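Local coordinates for protein monosaccharide-transporting ATPase (Actinobacillus succinogenes, PDB 5DTE) that probably serves as the periplasmic solute-binding component of a sugar ABC transporter, enclosing a D-allose molecule in the cleft between its two lobes, at residues 36-41 with 224-229; 134-139 with 268-273; 141-146 with 182-187; 151-156 with 243-248; 205-210 with 229-234. All coordinates share one frame; numbering follows the deposited sequence.

Contact 1: 36-41 with 224-229; sequences LSNEYF and NDNMAI. With ALL (beta-D-allopyranose), chain E.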
# COMPACT_ATOMS: atom_id res chain seq x y z
N LEU A 36 4.51 11.72 0.72
CA LEU A 36 3.20 12.34 0.78
C LEU A 36 2.74 12.69 -0.64
O LEU A 36 1.63 13.19 -0.83
CB LEU A 36 3.21 13.59 1.65
CG LEU A 36 2.90 13.49 3.14
CD1 LEU A 36 2.89 14.88 3.73
CD2 LEU A 36 1.57 12.78 3.41
N SER A 37 3.63 12.44 -1.61
CA SER A 37 3.36 12.64 -3.04
C SER A 37 2.18 11.79 -3.51
O SER A 37 1.45 12.19 -4.41
CB SER A 37 4.60 12.30 -3.87
OG SER A 37 5.70 13.12 -3.52
N ASN A 38 2.02 10.62 -2.91
CA ASN A 38 0.89 9.74 -3.18
C ASN A 38 -0.40 10.29 -2.55
O ASN A 38 -0.36 10.89 -1.49
CB ASN A 38 1.17 8.32 -2.66
CG ASN A 38 0.28 7.27 -3.32
OD1 ASN A 38 -0.73 7.58 -3.96
ND2 ASN A 38 0.66 6.00 -3.16
N GLU A 39 -1.53 10.09 -3.21
CA GLU A 39 -2.79 10.53 -2.64
C GLU A 39 -3.17 9.63 -1.46
O GLU A 39 -3.72 10.10 -0.46
CB GLU A 39 -3.89 10.52 -3.71
CG GLU A 39 -5.33 10.51 -3.18
CD GLU A 39 -5.68 11.75 -2.38
OE1 GLU A 39 -5.24 12.86 -2.76
OE2 GLU A 39 -6.43 11.61 -1.38
N TYR A 40 -2.85 8.35 -1.58
CA TYR A 40 -3.10 7.39 -0.52
C TYR A 40 -2.53 7.82 0.85
O TYR A 40 -3.20 7.72 1.88
CB TYR A 40 -2.54 6.02 -0.94
CG TYR A 40 -2.66 4.96 0.13
CD1 TYR A 40 -3.87 4.35 0.38
CD2 TYR A 40 -1.56 4.60 0.90
CE1 TYR A 40 -3.99 3.39 1.37
CE2 TYR A 40 -1.67 3.65 1.89
CZ TYR A 40 -2.89 3.05 2.13
OH TYR A 40 -3.00 2.11 3.11
N PHE A 41 -1.30 8.32 0.87
CA PHE A 41 -0.69 8.72 2.14
C PHE A 41 -1.22 10.07 2.62
O PHE A 41 -1.35 10.30 3.83
CB PHE A 41 0.83 8.73 2.02
CG PHE A 41 1.43 7.36 2.09
CD1 PHE A 41 1.34 6.62 3.25
CD2 PHE A 41 2.06 6.80 0.98
CE1 PHE A 41 1.89 5.33 3.33
CE2 PHE A 41 2.61 5.52 1.05
CZ PHE A 41 2.52 4.78 2.23
N ASN A 224 -0.85 -0.65 -7.44
CA ASN A 224 -1.55 0.41 -6.76
C ASN A 224 -2.48 1.26 -7.57
O ASN A 224 -2.45 1.25 -8.78
CB ASN A 224 -0.59 1.29 -5.92
CG ASN A 224 0.07 2.41 -6.69
OD1 ASN A 224 -0.48 3.05 -7.57
ND2 ASN A 224 1.17 2.81 -6.14
N ASP A 225 -3.27 2.01 -6.82
CA ASP A 225 -4.27 2.89 -7.36
C ASP A 225 -3.74 3.93 -8.33
O ASP A 225 -4.43 4.28 -9.29
CB ASP A 225 -4.99 3.58 -6.22
CG ASP A 225 -6.37 3.04 -6.04
OD1 ASP A 225 -6.76 2.18 -6.87
OD2 ASP A 225 -7.07 3.46 -5.10
N ASN A 226 -2.55 4.49 -8.09
CA ASN A 226 -1.97 5.43 -9.04
C ASN A 226 -1.68 4.79 -10.40
O ASN A 226 -2.07 5.34 -11.43
CB ASN A 226 -0.69 6.06 -8.48
CG ASN A 226 -0.98 7.13 -7.47
OD1 ASN A 226 -2.03 7.76 -7.52
ND2 ASN A 226 -0.05 7.34 -6.53
N MET A 227 -1.02 3.63 -10.42
CA MET A 227 -0.69 3.00 -11.70
C MET A 227 -1.96 2.55 -12.47
O MET A 227 -1.96 2.50 -13.71
CB MET A 227 0.26 1.81 -11.49
CG MET A 227 1.55 2.20 -10.79
SD MET A 227 2.77 0.88 -10.60
CE MET A 227 2.00 -0.15 -9.37
N ALA A 228 -3.03 2.24 -11.74
CA ALA A 228 -4.32 1.90 -12.35
C ALA A 228 -4.89 3.08 -13.14
O ALA A 228 -5.44 2.91 -14.23
CB ALA A 228 -5.31 1.46 -11.29
N ILE A 229 -4.76 4.26 -12.56
CA ILE A 229 -5.23 5.50 -13.18
C ILE A 229 -4.43 5.82 -14.42
O ILE A 229 -4.97 6.26 -15.43
CB ILE A 229 -5.13 6.67 -12.19
CG1 ILE A 229 -6.09 6.44 -11.01
CG2 ILE A 229 -5.35 8.02 -12.90
CD1 ILE A 229 -7.51 6.83 -11.30
C1 ALL E . 2.45 0.84 -0.56
C2 ALL E . 1.12 1.20 0.07
C3 ALL E . 0.22 1.93 -0.86
C4 ALL E . 0.93 3.03 -1.59
C5 ALL E . 2.13 2.44 -2.30
C6 ALL E . 2.81 3.39 -3.23
O1 ALL E . 3.34 0.38 0.38
O2 ALL E . 0.46 -0.03 0.45
O3 ALL E . -0.27 0.98 -1.86
O4 ALL E . 0.04 3.65 -2.53
O5 ALL E . 3.06 1.99 -1.28
O6 ALL E . 3.51 4.35 -2.47
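N38 and N226 join two lobes of the protein through one amide-to-amide link, and each segment carries a helix N-cap asparagine beside the same sugar. The setting is the cleft of a periplasmic binding protein, with helix 39-54 starting on one wall and helix 225-237 on the other. N226 ND2 gives a weak, bent bond to N38 OD1 at 2.7 Å, and the two amide planes lie 39° apart. N38 OD1 also receives the backbone N of Y40 in a weak capping bond, so one carbonyl oxygen serves its own helix and the opposite lobe. With CG anti to the backbone N (chi1 -160°), the amide of N38 reaches into the cleft and its ND2 faces O4 of the allose. Across the cleft N224 caps its helix in turn: its OD1 accepts from M227 N at 3.0 Å, and its ND2 has W198 O as a weak partner and lies 3.4 Å from C6 of the sugar. Y40 and F41, on the same wall as N38, add the aromatic side of the pocket. Y40 meets the pyranose obliquely, its CD2 3.7 Å from C3, while the same Y40 CD2 sits over the centre of the F41 ring. F41 turns its edge to the sugar, with CE2 3.8 Å from O6.

Contact 2: 134-139 with 268-273; sequences VGVDNF and IDQLPK. With ALL (beta-D-allopyranose), chain E.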
# COMPACT_ATOMS: atom_id res chain seq x y z
N VAL A 134 1.26 -3.04 11.78
CA VAL A 134 -0.14 -2.80 11.45
C VAL A 134 -0.26 -2.57 9.95
O VAL A 134 0.39 -1.66 9.42
CB VAL A 134 -0.71 -1.58 12.20
CG1 VAL A 134 -2.10 -1.22 11.67
CG2 VAL A 134 -0.74 -1.82 13.68
N GLY A 135 -1.07 -3.39 9.26
CA GLY A 135 -1.31 -3.19 7.83
C GLY A 135 -2.47 -3.95 7.21
O GLY A 135 -3.59 -3.90 7.71
N VAL A 136 -2.19 -4.61 6.09
CA VAL A 136 -3.10 -5.58 5.46
C VAL A 136 -2.30 -6.75 4.86
O VAL A 136 -1.09 -6.67 4.68
CB VAL A 136 -3.98 -4.96 4.33
CG1 VAL A 136 -5.13 -4.16 4.91
CG2 VAL A 136 -3.16 -4.13 3.34
N ASP A 137 -3.00 -7.85 4.60
CA ASP A 137 -2.42 -8.93 3.80
C ASP A 137 -2.43 -8.47 2.35
O ASP A 137 -3.48 -8.45 1.71
CB ASP A 137 -3.23 -10.22 3.98
CG ASP A 137 -2.38 -11.47 3.78
OD1 ASP A 137 -1.54 -11.48 2.86
OD2 ASP A 137 -2.55 -12.44 4.55
N ASN A 138 -1.28 -8.06 1.84
CA ASN A 138 -1.23 -7.54 0.47
C ASN A 138 -1.29 -8.69 -0.52
O ASN A 138 -1.73 -8.52 -1.65
CB ASN A 138 0.01 -6.67 0.25
CG ASN A 138 -0.03 -5.37 1.05
OD1 ASN A 138 -1.01 -4.64 1.02
ND2 ASN A 138 1.05 -5.09 1.76
N PHE A 139 -0.88 -9.87 -0.08
CA PHE A 139 -0.97 -11.07 -0.92
C PHE A 139 -2.42 -11.38 -1.19
O PHE A 139 -2.84 -11.52 -2.35
CB PHE A 139 -0.31 -12.27 -0.25
CG PHE A 139 -0.42 -13.55 -1.03
CD1 PHE A 139 0.55 -13.90 -1.96
CD2 PHE A 139 -1.48 -14.43 -0.80
CE1 PHE A 139 0.47 -15.09 -2.66
CE2 PHE A 139 -1.57 -15.63 -1.49
CZ PHE A 139 -0.61 -15.97 -2.43
N ILE A 268 -8.85 -2.09 -4.31
CA ILE A 268 -8.99 -2.62 -2.95
C ILE A 268 -8.84 -1.49 -1.94
O ILE A 268 -7.77 -0.88 -1.88
CB ILE A 268 -7.95 -3.72 -2.63
CG1 ILE A 268 -8.27 -5.03 -3.36
CG2 ILE A 268 -7.87 -3.98 -1.12
CD1 ILE A 268 -9.25 -5.96 -2.61
N ASP A 269 -9.90 -1.19 -1.19
CA ASP A 269 -9.80 -0.19 -0.13
C ASP A 269 -9.04 -0.82 1.02
O ASP A 269 -9.49 -1.78 1.65
CB ASP A 269 -11.17 0.33 0.33
CG ASP A 269 -11.05 1.54 1.28
OD1 ASP A 269 -9.94 2.12 1.39
OD2 ASP A 269 -12.06 1.93 1.91
N GLN A 270 -7.88 -0.25 1.26
CA GLN A 270 -6.93 -0.73 2.24
C GLN A 270 -7.25 -0.17 3.62
O GLN A 270 -6.63 -0.54 4.61
CB GLN A 270 -5.53 -0.32 1.79
CG GLN A 270 -4.44 -0.96 2.52
CD GLN A 270 -3.12 -0.50 2.00
OE1 GLN A 270 -3.07 0.27 1.06
NE2 GLN A 270 -2.04 -0.97 2.62
N LEU A 271 -8.22 0.75 3.65
CA LEU A 271 -8.63 1.44 4.87
C LEU A 271 -7.46 2.17 5.56
O LEU A 271 -7.10 1.86 6.71
CB LEU A 271 -9.29 0.45 5.82
CG LEU A 271 -10.45 -0.23 5.10
CD1 LEU A 271 -11.08 -1.27 5.97
CD2 LEU A 271 -11.47 0.81 4.73
N PRO A 272 -6.88 3.16 4.87
CA PRO A 272 -5.64 3.77 5.35
C PRO A 272 -5.85 4.62 6.60
O PRO A 272 -4.90 4.88 7.33
CB PRO A 272 -5.22 4.64 4.17
CG PRO A 272 -6.49 4.99 3.48
CD PRO A 272 -7.41 3.83 3.67
N LYS A 273 -7.09 5.04 6.86
CA LYS A 273 -7.37 5.82 8.06
C LYS A 273 -7.52 4.90 9.26
O LYS A 273 -7.03 5.23 10.33
CB LYS A 273 -8.64 6.65 7.89
CG LYS A 273 -8.68 7.44 6.60
CD LYS A 273 -9.10 8.87 6.83
CE LYS A 273 -9.18 9.64 5.53
NZ LYS A 273 -9.64 11.04 5.77
C1 ALL E . 2.45 0.84 -0.56
C2 ALL E . 1.12 1.20 0.07
C3 ALL E . 0.22 1.93 -0.86
C4 ALL E . 0.93 3.03 -1.59
C5 ALL E . 2.13 2.44 -2.30
C6 ALL E . 2.81 3.39 -3.23
O1 ALL E . 3.34 0.38 0.38
O2 ALL E . 0.46 -0.03 0.45
O3 ALL E . -0.27 0.98 -1.86
O4 ALL E . 0.04 3.65 -2.53
O5 ALL E . 3.06 1.99 -1.28
O6 ALL E . 3.51 4.35 -2.47
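The amides of Q270 and N138 are the flat groups here, turned almost at right angles to each other (83°); V136 CG2 comes slantwise to the side of the Q270 amide, covering neither face, and O2 of the allose lies beyond the amide's outer end, near its plane. Both segments are interlobe crossovers of the type I periplasmic binding protein fold. Segment 134-139 leaves strand 132-135 of one lobe and enters helix 138-152 of the other, whereas 268-273 passes from strand 267-269 into helix 272-287. V136 carries most of the touch between them: its CG2 rests 3.5 Å from Q270 CG, and its CG1 is 3.9 Å from the carbonyl O of Q270. Q270 reaches the pocket because CG stands anti to the backbone N (chi1 -168°) and the chain continues extended, placing CD 3.9 Å from O2 of the sugar. N138 crosses the end of Q270 more loosely; its OD1 is taken by R174 NH2, and R174 itself binds the sugar, which makes N138 a second-shell residue of the pocket. The Q270 backbone O is held by Q275 NE2. Just before it, D269 forms an Asx turn: L271 N reaches D269 OD1 at 3.2 Å from above the carboxylate plane, 70° out of it.

Contact 3: 141-146 with 182-187; sequences GGYLEA and FAEYPD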
# COMPACT_ATOMS: atom_id res chain seq x y z
N GLY A 141 -4.95 -9.32 -0.64
CA GLY A 141 -5.52 -8.17 -1.31
C GLY A 141 -5.43 -8.29 -2.82
O GLY A 141 -6.42 -8.07 -3.51
N GLY A 142 -4.24 -8.65 -3.31
CA GLY A 142 -4.02 -8.88 -4.73
C GLY A 142 -4.76 -10.10 -5.27
O GLY A 142 -5.35 -10.07 -6.36
N TYR A 143 -4.72 -11.20 -4.52
CA TYR A 143 -5.52 -12.36 -4.87
C TYR A 143 -6.98 -11.96 -5.04
O TYR A 143 -7.57 -12.21 -6.07
CB TYR A 143 -5.40 -13.45 -3.81
CG TYR A 143 -6.29 -14.66 -4.06
CD1 TYR A 143 -5.89 -15.68 -4.93
CD2 TYR A 143 -7.53 -14.79 -3.43
CE1 TYR A 143 -6.69 -16.78 -5.16
CE2 TYR A 143 -8.34 -15.90 -3.65
CZ TYR A 143 -7.91 -16.88 -4.52
OH TYR A 143 -8.71 -17.98 -4.75
N LEU A 144 -7.54 -11.34 -4.02
CA LEU A 144 -8.92 -10.88 -4.13
C LEU A 144 -9.12 -9.93 -5.32
O LEU A 144 -10.14 -10.00 -5.98
CB LEU A 144 -9.37 -10.19 -2.83
CG LEU A 144 -9.76 -11.04 -1.62
CD1 LEU A 144 -9.65 -10.22 -0.32
CD2 LEU A 144 -11.16 -11.59 -1.77
N GLU A 145 -8.14 -9.08 -5.60
CA GLU A 145 -8.26 -8.07 -6.65
C GLU A 145 -8.11 -8.68 -8.04
O GLU A 145 -8.80 -8.28 -8.98
CB GLU A 145 -7.22 -6.95 -6.47
CG GLU A 145 -7.16 -5.94 -7.65
CD GLU A 145 -5.90 -5.08 -7.68
OE1 GLU A 145 -5.32 -4.77 -6.61
OE2 GLU A 145 -5.48 -4.69 -8.78
N ALA A 146 -7.20 -9.63 -8.18
CA ALA A 146 -7.01 -10.28 -9.47
C ALA A 146 -8.23 -11.12 -9.80
O ALA A 146 -8.76 -11.11 -10.91
CB ALA A 146 -5.76 -11.13 -9.48
N PHE A 182 -4.78 -15.89 -11.22
CA PHE A 182 -4.97 -16.17 -12.66
C PHE A 182 -4.60 -17.61 -12.93
O PHE A 182 -5.09 -18.23 -13.88
CB PHE A 182 -4.13 -15.23 -13.55
CG PHE A 182 -4.39 -13.77 -13.32
CD1 PHE A 182 -5.68 -13.30 -13.16
CD2 PHE A 182 -3.35 -12.88 -13.22
CE1 PHE A 182 -5.92 -11.97 -12.92
CE2 PHE A 182 -3.58 -11.56 -12.98
CZ PHE A 182 -4.88 -11.11 -12.83
N ALA A 183 -3.73 -18.15 -12.08
CA ALA A 183 -3.33 -19.54 -12.16
C ALA A 183 -4.54 -20.46 -12.03
O ALA A 183 -4.48 -21.62 -12.41
CB ALA A 183 -2.28 -19.87 -11.09
N GLU A 184 -5.65 -19.91 -11.51
CA GLU A 184 -6.90 -20.65 -11.36
C GLU A 184 -7.75 -20.58 -12.63
O GLU A 184 -8.73 -21.33 -12.79
CB GLU A 184 -7.70 -20.14 -10.16
CG GLU A 184 -7.00 -20.37 -8.83
CD GLU A 184 -7.84 -19.93 -7.64
OE1 GLU A 184 -9.02 -19.56 -7.85
OE2 GLU A 184 -7.31 -19.96 -6.49
N TYR A 185 -7.37 -19.67 -13.53
CA TYR A 185 -8.09 -19.50 -14.79
C TYR A 185 -7.19 -19.85 -15.96
O TYR A 185 -6.52 -18.96 -16.51
CB TYR A 185 -8.61 -18.07 -14.91
CG TYR A 185 -9.57 -17.70 -13.81
CD1 TYR A 185 -10.95 -17.79 -14.00
CD2 TYR A 185 -9.11 -17.28 -12.56
CE1 TYR A 185 -11.84 -17.47 -13.00
CE2 TYR A 185 -9.99 -16.96 -11.54
CZ TYR A 185 -11.36 -17.06 -11.77
OH TYR A 185 -12.25 -16.74 -10.78
N PRO A 186 -7.15 -21.15 -16.34
CA PRO A 186 -6.29 -21.67 -17.42
C PRO A 186 -6.51 -20.95 -18.75
O PRO A 186 -5.66 -21.07 -19.64
CB PRO A 186 -6.71 -23.14 -17.53
CG PRO A 186 -7.14 -23.49 -16.16
CD PRO A 186 -7.85 -22.25 -15.65
N ASP A 187 -7.61 -20.21 -18.88
CA ASP A 187 -7.87 -19.44 -20.09
C ASP A 187 -7.45 -17.99 -19.92
O ASP A 187 -7.70 -17.16 -20.80
CB ASP A 187 -9.35 -19.51 -20.47
CG ASP A 187 -9.66 -20.65 -21.40
OD1 ASP A 187 -8.70 -21.29 -21.89
OD2 ASP A 187 -10.85 -20.90 -21.67
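F182 sets the leading corner of its ring against the methyl of A146, with both CZ and CE1 3.5 Å from A146 CB. The methyl meets the ring obliquely. CE1 of F182 also comes within 3.6 Å of the carbonyl O of A146, so the ring also touches the helix backbone. One turn earlier on the same helix, Y143 makes the polar half of the contact. Its CG is anti to the backbone N (chi1 176°), which swings the phenol out towards the loop, and OH donates to E184 OE2 at 3.0 Å. That oxygen is met on its syn side, 24° out of the carboxylate plane, and lies near the plane of the phenol ring at its edge. The extended chain of E184 crosses Y143 at about a right angle. K180 stacks its charge on Y143 in a cation-pi contact, and K147 makes a long, weak ion pair with the other carboxylate oxygen of E184, so a lysine lies beside each partner of the bond. A type I beta turn from F182 to Y185, closed by Y185 N to F182 O, holds the loop in shape. The turn ends helix 169-182 and leads into strand 188-195, and A146 also touches A178 and A181 of that helix and F221 of strand 219-222, where helices 138-152 and 169-182 lie side by side against the sheet.

Contact 4: 151-156 with 243-248; sequences EAIGKK and KVLVSG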
# COMPACT_ATOMS: atom_id res chain seq x y z
N GLU A 151 -12.74 -12.83 -13.25
CA GLU A 151 -14.18 -12.99 -13.44
C GLU A 151 -14.79 -11.92 -14.35
O GLU A 151 -15.59 -12.25 -15.23
CB GLU A 151 -14.87 -12.97 -12.08
CG GLU A 151 -14.46 -14.14 -11.19
CD GLU A 151 -15.21 -15.42 -11.51
OE1 GLU A 151 -14.56 -16.48 -11.66
OE2 GLU A 151 -16.46 -15.36 -11.59
N ALA A 152 -14.38 -10.67 -14.17
CA ALA A 152 -14.89 -9.54 -14.96
C ALA A 152 -14.60 -9.63 -16.47
O ALA A 152 -15.44 -9.24 -17.28
CB ALA A 152 -14.34 -8.24 -14.41
N ILE A 153 -13.42 -10.13 -16.85
CA ILE A 153 -13.10 -10.22 -18.27
C ILE A 153 -13.48 -11.58 -18.83
O ILE A 153 -13.08 -11.94 -19.94
CB ILE A 153 -11.62 -9.95 -18.56
CG1 ILE A 153 -10.72 -11.00 -17.91
CG2 ILE A 153 -11.26 -8.57 -18.09
CD1 ILE A 153 -9.39 -11.21 -18.67
N GLY A 154 -14.26 -12.33 -18.06
CA GLY A 154 -14.93 -13.50 -18.58
C GLY A 154 -14.21 -14.81 -18.36
O GLY A 154 -14.33 -15.71 -19.19
N LYS A 155 -13.48 -14.92 -17.25
CA LYS A 155 -12.65 -16.09 -16.94
C LYS A 155 -11.63 -16.43 -18.06
O LYS A 155 -11.06 -17.52 -18.08
CB LYS A 155 -13.57 -17.30 -16.67
CG LYS A 155 -14.56 -17.09 -15.51
CD LYS A 155 -15.69 -18.13 -15.50
CE LYS A 155 -16.23 -18.38 -14.08
NZ LYS A 155 -17.71 -18.13 -13.94
N LYS A 156 -11.38 -15.47 -18.96
CA LYS A 156 -10.65 -15.71 -20.21
C LYS A 156 -10.03 -14.44 -20.77
O LYS A 156 -10.63 -13.36 -20.69
CB LYS A 156 -11.58 -16.34 -21.25
CG LYS A 156 -10.92 -16.76 -22.55
CD LYS A 156 -11.86 -17.56 -23.46
CE LYS A 156 -11.24 -17.77 -24.85
NZ LYS A 156 -9.94 -18.54 -24.82
N LYS A 243 -12.93 -2.10 -23.43
CA LYS A 243 -12.40 -3.30 -24.08
C LYS A 243 -11.25 -3.89 -23.27
O LYS A 243 -10.90 -5.06 -23.43
CB LYS A 243 -11.96 -2.98 -25.51
CG LYS A 243 -13.06 -3.16 -26.55
CD LYS A 243 -13.18 -2.00 -27.54
CE LYS A 243 -14.43 -2.19 -28.41
NZ LYS A 243 -14.41 -1.43 -29.72
N VAL A 244 -10.66 -3.08 -22.40
CA VAL A 244 -9.69 -3.59 -21.42
C VAL A 244 -10.10 -3.13 -20.03
O VAL A 244 -10.32 -1.94 -19.79
CB VAL A 244 -8.23 -3.12 -21.72
CG1 VAL A 244 -7.28 -3.71 -20.71
CG2 VAL A 244 -7.80 -3.49 -23.12
N LEU A 245 -10.22 -4.07 -19.11
CA LEU A 245 -10.63 -3.74 -17.76
C LEU A 245 -9.43 -3.68 -16.82
O LEU A 245 -8.54 -4.52 -16.87
CB LEU A 245 -11.66 -4.75 -17.25
CG LEU A 245 -12.80 -5.02 -18.24
CD1 LEU A 245 -13.80 -6.04 -17.67
CD2 LEU A 245 -13.48 -3.71 -18.62
N VAL A 246 -9.42 -2.67 -15.96
CA VAL A 246 -8.28 -2.37 -15.11
C VAL A 246 -8.68 -2.54 -13.64
O VAL A 246 -9.80 -2.19 -13.25
CB VAL A 246 -7.77 -0.93 -15.42
CG1 VAL A 246 -6.59 -0.51 -14.54
CG2 VAL A 246 -7.41 -0.82 -16.91
N SER A 247 -7.79 -3.12 -12.84
CA SER A 247 -7.96 -3.16 -11.38
C SER A 247 -6.81 -2.44 -10.68
O SER A 247 -5.65 -2.49 -11.13
CB SER A 247 -8.05 -4.61 -10.89
OG SER A 247 -6.94 -5.36 -11.33
N GLY A 248 -7.13 -1.76 -9.58
CA GLY A 248 -6.13 -1.03 -8.81
C GLY A 248 -6.11 -1.44 -7.36
O GLY A 248 -6.74 -2.42 -6.96
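I153 and L245 have CA atoms 7.0 Å apart where helix 138-152 runs out over strand 245-247. The helix ends in a Schellman motif, with G154 as its C-prime residue at a phi of 95° and G154 N bonded to E151 O at 3.1 Å. The strand is an outermost one of the parallel sheet of this Rossmann-like lobe and pairs with strand 219-222. L245 points at the helix end, while V244 and V246 point the other way, onto helix 225-237. The side-chain packing is apolar, with no hydrogen bond between the segments. The I153 and L245 side chains run antiparallel alongside one another, and CG2 of I153, rather than its longer branch, does the touching: CG1 sits between the backbone N and the carbonyl carbon (chi1 64°), leading the ethyl arm away. I153 CG2 lies 3.6 Å from L245 CD1. L149, one turn back, also meets L245. A152, in the last turn of the helix, adds to the contact, its CB 4.0 Å from L245 CD1 and its carbonyl O 3.6 Å from that same CD1.

Contact 5: 205-210 with 229-234; sequences NVTTNI and IGAVTA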
# COMPACT_ATOMS: atom_id res chain seq x y z
N ASN A 205 3.06 5.63 -19.65
CA ASN A 205 4.07 5.26 -20.61
C ASN A 205 4.18 3.75 -20.76
O ASN A 205 4.03 3.21 -21.86
CB ASN A 205 5.43 5.82 -20.22
CG ASN A 205 6.48 5.57 -21.29
OD1 ASN A 205 7.02 4.47 -21.40
ND2 ASN A 205 6.76 6.58 -22.09
N VAL A 206 4.42 3.06 -19.65
CA VAL A 206 4.54 1.61 -19.70
C VAL A 206 3.31 0.92 -20.33
O VAL A 206 3.46 0.08 -21.22
CB VAL A 206 4.79 1.01 -18.32
CG1 VAL A 206 4.61 -0.50 -18.35
CG2 VAL A 206 6.18 1.38 -17.83
N THR A 207 2.10 1.30 -19.91
CA THR A 207 0.88 0.66 -20.41
C THR A 207 0.72 0.84 -21.91
O THR A 207 0.26 -0.06 -22.60
CB THR A 207 -0.40 1.20 -19.72
OG1 THR A 207 -0.28 1.06 -18.30
CG2 THR A 207 -1.63 0.44 -20.16
N THR A 208 1.08 2.01 -22.41
CA THR A 208 0.97 2.26 -23.83
C THR A 208 1.87 1.31 -24.58
O THR A 208 1.43 0.65 -25.53
CB THR A 208 1.32 3.71 -24.17
OG1 THR A 208 0.13 4.49 -24.04
CG2 THR A 208 1.83 3.82 -25.59
N ASN A 209 3.12 1.20 -24.13
CA ASN A 209 4.09 0.34 -24.78
C ASN A 209 3.72 -1.15 -24.64
O ASN A 209 4.08 -1.98 -25.47
CB ASN A 209 5.48 0.62 -24.21
CG ASN A 209 5.90 2.08 -24.40
OD1 ASN A 209 5.62 2.70 -25.44
ND2 ASN A 209 6.55 2.64 -23.38
N ILE A 210 2.97 -1.48 -23.59
CA ILE A 210 2.52 -2.86 -23.37
C ILE A 210 1.29 -3.22 -24.20
O ILE A 210 1.13 -4.35 -24.65
CB ILE A 210 2.24 -3.09 -21.88
CG1 ILE A 210 3.55 -3.05 -21.09
CG2 ILE A 210 1.51 -4.40 -21.66
CD1 ILE A 210 3.41 -3.53 -19.66
N ILE A 229 -4.76 4.26 -12.56
CA ILE A 229 -5.23 5.50 -13.18
C ILE A 229 -4.43 5.82 -14.42
O ILE A 229 -4.97 6.26 -15.43
CB ILE A 229 -5.13 6.67 -12.19
CG1 ILE A 229 -6.09 6.44 -11.01
CG2 ILE A 229 -5.35 8.02 -12.90
CD1 ILE A 229 -7.51 6.83 -11.30
N GLY A 230 -3.12 5.61 -14.32
CA GLY A 230 -2.24 5.83 -15.45
C GLY A 230 -2.53 4.84 -16.55
O GLY A 230 -2.35 5.14 -17.73
N ALA A 231 -3.00 3.66 -16.16
CA ALA A 231 -3.27 2.57 -17.09
C ALA A 231 -4.59 2.78 -17.83
O ALA A 231 -4.71 2.48 -19.02
CB ALA A 231 -3.28 1.27 -16.35
N VAL A 232 -5.59 3.31 -17.11
CA VAL A 232 -6.86 3.64 -17.74
C VAL A 232 -6.69 4.71 -18.83
O VAL A 232 -7.24 4.58 -19.92
CB VAL A 232 -7.89 4.13 -16.70
CG1 VAL A 232 -9.15 4.64 -17.39
CG2 VAL A 232 -8.23 3.03 -15.73
N THR A 233 -5.92 5.75 -18.53
CA THR A 233 -5.65 6.82 -19.49
C THR A 233 -5.05 6.31 -20.79
O THR A 233 -5.36 6.81 -21.86
CB THR A 233 -4.70 7.87 -18.88
OG1 THR A 233 -5.22 8.27 -17.61
CG2 THR A 233 -4.58 9.08 -19.79
N ALA A 234 -4.18 5.31 -20.67
CA ALA A 234 -3.65 4.62 -21.83
C ALA A 234 -4.77 3.97 -22.65
O ALA A 234 -4.92 4.28 -23.83
CB ALA A 234 -2.64 3.58 -21.41
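T207 and T208 meet A231 and A234 wholly through van der Waals contact, with no hydrogen bond between the two helices. T207 is the central residue. Its CG2, anti to the backbone N, comes 3.5 Å from A234 CB, while its other branch, OG1, lies over A231, 3.6 Å from A231 CA and equally far from A231 CB. T208 joins at the solvent side, its OG1 3.9 Å from A234 CB. The small alanine methyls let the backbones approach closely: T207 and A231 have CA atoms 5.6 Å apart, and the short segment axes pass at 8.3 Å with a crossing angle of -44°.

In the Rossmann-like lobe these are successive helices of beta-alpha-beta units. Helix 200-213 links strands 188-195 and 219-222, and helix 225-237 links 219-222 to 245-247. T207 and A231 both rest on L162 of strand 157-163, the strand that the first of these crossovers passes over.

Hydrogen bonding stays within each helix. T207 OG1 is held by the carbonyl O of A203, and T208 OG1 makes a weak bond to that of L204, so both hydroxyls fold back on their own helix while T207 still turns CG2 and OG1 to the alanines, and T208 its OG1. On the second helix T233 OG1 donates to I229 O at 3.0 Å, and T233 N reaches that oxygen from the opposite face of the carbonyl plane.

Overall arrangement
From the N terminus, the chain opens contact 1 at 36-41 and returns to it only at 224-229, joining the two lobes across the sugar. Contact 2 starts inside that loop, at 134-139, and closes beyond it at 268-273, so the two cross; both touch the allose, and contact 2 ties two interlobe crossovers together. The remaining contacts belong to one lobe. Contact 3 nests within both larger loops, pairing helix 138-152 with the end of helix 169-182. Contact 4 crosses contacts 1 and 3 and anchors the end of helix 138-152 on strand 245-247. Contact 5, nested inside contact 4, packs two helices on the other face of the sheet and shares I229 with contact 1.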